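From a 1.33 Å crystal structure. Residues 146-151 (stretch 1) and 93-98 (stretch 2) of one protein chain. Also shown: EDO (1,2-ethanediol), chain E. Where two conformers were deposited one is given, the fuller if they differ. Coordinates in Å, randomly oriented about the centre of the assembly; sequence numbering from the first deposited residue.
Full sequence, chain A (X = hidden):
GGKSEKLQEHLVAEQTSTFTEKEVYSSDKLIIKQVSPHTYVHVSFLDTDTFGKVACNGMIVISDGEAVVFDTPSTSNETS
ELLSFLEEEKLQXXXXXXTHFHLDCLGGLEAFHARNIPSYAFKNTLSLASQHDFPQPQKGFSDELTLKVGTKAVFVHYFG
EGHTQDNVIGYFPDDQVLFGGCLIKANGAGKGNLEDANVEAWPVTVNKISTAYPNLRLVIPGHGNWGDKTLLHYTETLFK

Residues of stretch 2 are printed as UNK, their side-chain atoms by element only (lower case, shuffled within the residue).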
# COMPACT_ATOMS: atom_id res chain seq x y z
N THR A 146 -8.44 -5.90 -11.12
CA THR A 146 -7.76 -5.05 -12.08
C THR A 146 -8.36 -3.65 -11.98
O THR A 146 -9.58 -3.49 -12.04
CB THR A 146 -7.95 -5.58 -13.50
OG1 THR A 146 -7.45 -6.91 -13.58
CG2 THR A 146 -7.21 -4.71 -14.46
N LEU A 147 -7.50 -2.66 -11.80
CA LEU A 147 -7.93 -1.27 -11.73
C LEU A 147 -7.23 -0.48 -12.83
O LEU A 147 -5.99 -0.40 -12.86
CB LEU A 147 -7.62 -0.66 -10.37
CG LEU A 147 -8.43 -1.22 -9.22
CD1 LEU A 147 -7.88 -0.69 -7.91
CD2 LEU A 147 -9.90 -0.89 -9.35
N LYS A 148 -8.03 0.12 -13.70
CA LYS A 148 -7.51 0.93 -14.78
C LYS A 148 -6.88 2.20 -14.23
O LYS A 148 -7.43 2.87 -13.34
CB LYS A 148 -8.65 1.26 -15.74
CG LYS A 148 -8.27 2.05 -16.96
CD LYS A 148 -9.48 2.33 -17.85
CE LYS A 148 -9.13 3.11 -19.11
NZ LYS A 148 -8.26 2.27 -20.02
N VAL A 149 -5.72 2.53 -14.79
CA VAL A 149 -5.00 3.78 -14.52
C VAL A 149 -4.60 4.32 -15.89
O VAL A 149 -3.59 3.89 -16.46
CB VAL A 149 -3.76 3.58 -13.63
CG1 VAL A 149 -3.17 4.95 -13.32
CG2 VAL A 149 -4.09 2.80 -12.35
N GLY A 150 -5.40 5.21 -16.44
CA GLY A 150 -5.08 5.69 -17.78
C GLY A 150 -5.06 4.53 -18.76
O GLY A 150 -5.99 3.73 -18.83
N THR A 151 -3.95 4.42 -19.52
CA THR A 151 -3.81 3.37 -20.51
C THR A 151 -3.21 2.11 -19.92
O THR A 151 -2.96 1.16 -20.65
CB THR A 151 -2.93 3.84 -21.68
OG1 THR A 151 -1.60 4.17 -21.24
CG2 THR A 151 -3.56 5.04 -22.33
N UNK A 93 -8.64 10.82 -9.88
CA UNK A 93 -8.36 9.76 -8.93
C UNK A 93 -9.44 8.70 -9.10
O UNK A 93 -10.61 8.92 -8.79
c UNK A 93 -7.86 9.14 -6.60
c UNK A 93 -7.30 11.44 -7.43
c UNK A 93 -8.27 10.27 -7.49
N UNK A 94 -9.05 7.56 -9.63
CA UNK A 94 -10.01 6.54 -10.02
C UNK A 94 -10.43 5.64 -8.87
O UNK A 94 -11.56 5.14 -8.88
o UNK A 94 -9.74 7.35 -12.66
n UNK A 94 -8.39 5.67 -13.25
c UNK A 94 -9.19 6.29 -12.40
c UNK A 94 -9.40 5.61 -11.07
N UNK A 95 -9.55 5.40 -7.91
CA UNK A 95 -9.86 4.42 -6.88
C UNK A 95 -8.82 4.54 -5.78
O UNK A 95 -7.71 5.03 -6.00
c UNK A 95 -9.84 2.99 -7.44
N UNK A 96 -9.22 4.06 -4.60
CA UNK A 96 -8.30 3.81 -3.50
C UNK A 96 -8.45 2.35 -3.09
O UNK A 96 -9.56 1.80 -3.12
c UNK A 96 -9.95 4.66 -1.76
c UNK A 96 -7.50 4.50 -1.23
c UNK A 96 -8.53 4.76 -2.31
N UNK A 97 -7.34 1.73 -2.71
CA UNK A 97 -7.30 0.35 -2.27
C UNK A 97 -6.77 0.32 -0.84
O UNK A 97 -5.69 0.85 -0.57
c UNK A 97 -6.32 -1.94 -2.69
c UNK A 97 -6.38 -0.51 -3.17
c UNK A 97 -6.84 -0.45 -4.61
N UNK A 98 -7.49 -0.35 0.06
CA UNK A 98 -7.01 -0.58 1.43
C UNK A 98 -6.39 -1.96 1.45
O UNK A 98 -7.08 -2.96 1.21
c UNK A 98 -8.16 -0.53 2.43
C1 EDO E . -10.48 2.08 -11.78
O1 EDO E . -10.00 2.90 -12.83
C2 EDO E . -11.55 1.15 -12.35
O2 EDO E . -10.93 0.10 -13.12

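Position 93 carries three side-chain carbons, one bonded to the other two, so the branch lies at CB itself. None of them comes near stretch 1. A beta-branched carbon trio is valine: Val93, with chi1 in the t well, belongs to the strand but takes no part in the contact.

Position 94 has two carbons in line, the second carrying one oxygen and one nitrogen, which is a carboxamide one carbon from the backbone. Its CA-to-CB bond points toward stretch 1, and the side-chain nitrogen lies 3.0 Å from O of Lys148. A two-carbon side chain whose second carbon is the amide carbon is asparagine. In Asn94, chi1 of -69° (m) carries the amide to the other strand, where ND2 donates a hydrogen bond to Lys148 O at an N-H...acceptor angle of 153°.

Position 95 shows one carbon and nothing beyond it; this CB points toward stretch 1 and lies 4.2 Å from CD1 of Leu147, an apolar contact made by a single methyl. A lone CB is alanine, Ala95.

Position 96 again has one carbon bearing two others. CA-to-CB points away from stretch 1, and no side-chain atom comes within contact distance of stretch 1. The branching names Val96, here in the p rotamer and buried against other parts of the structure.

Position 97 repeats the three-carbon fork, but turned toward stretch 1, with one terminal carbon 3.5 Å from CD1 of Leu147. This is Val97, chi1 179° (t), and the touching atom is CG2.

Position 98 has a single side-chain carbon, out of reach of stretch 1: Ala98.

The contact joins two strands whose N-to-C directions differ by 145° and whose axes approach to 7.6 Å. No backbone hydrogen bond links them; side chains bridge the gap, burying 184 Å² in all. At one end Leu147, with chi1 m and chi2 t, brings CD1 to both Ala95 and Val97, the alternation along the strand having turned Val96 away between them. At the other, Asn94 supplies direction, its amide reaching a backbone carbonyl. That carbonyl is shared: O1 of an ethanediol, probably from the crystallisation liquor, donates to Lys148 O at 2.6 Å, while Lys148 N donates to the diol's O2 at 3.0 Å. The lysine's own side chain leads away, and its NZ donates to Gly150 O at 2.9 Å. The rule to read here is modest: one leucine gives apolar packing, and one amide-to-carbonyl bond adds a directional link.

Stretch 2, residues 93-98: VNAVVA
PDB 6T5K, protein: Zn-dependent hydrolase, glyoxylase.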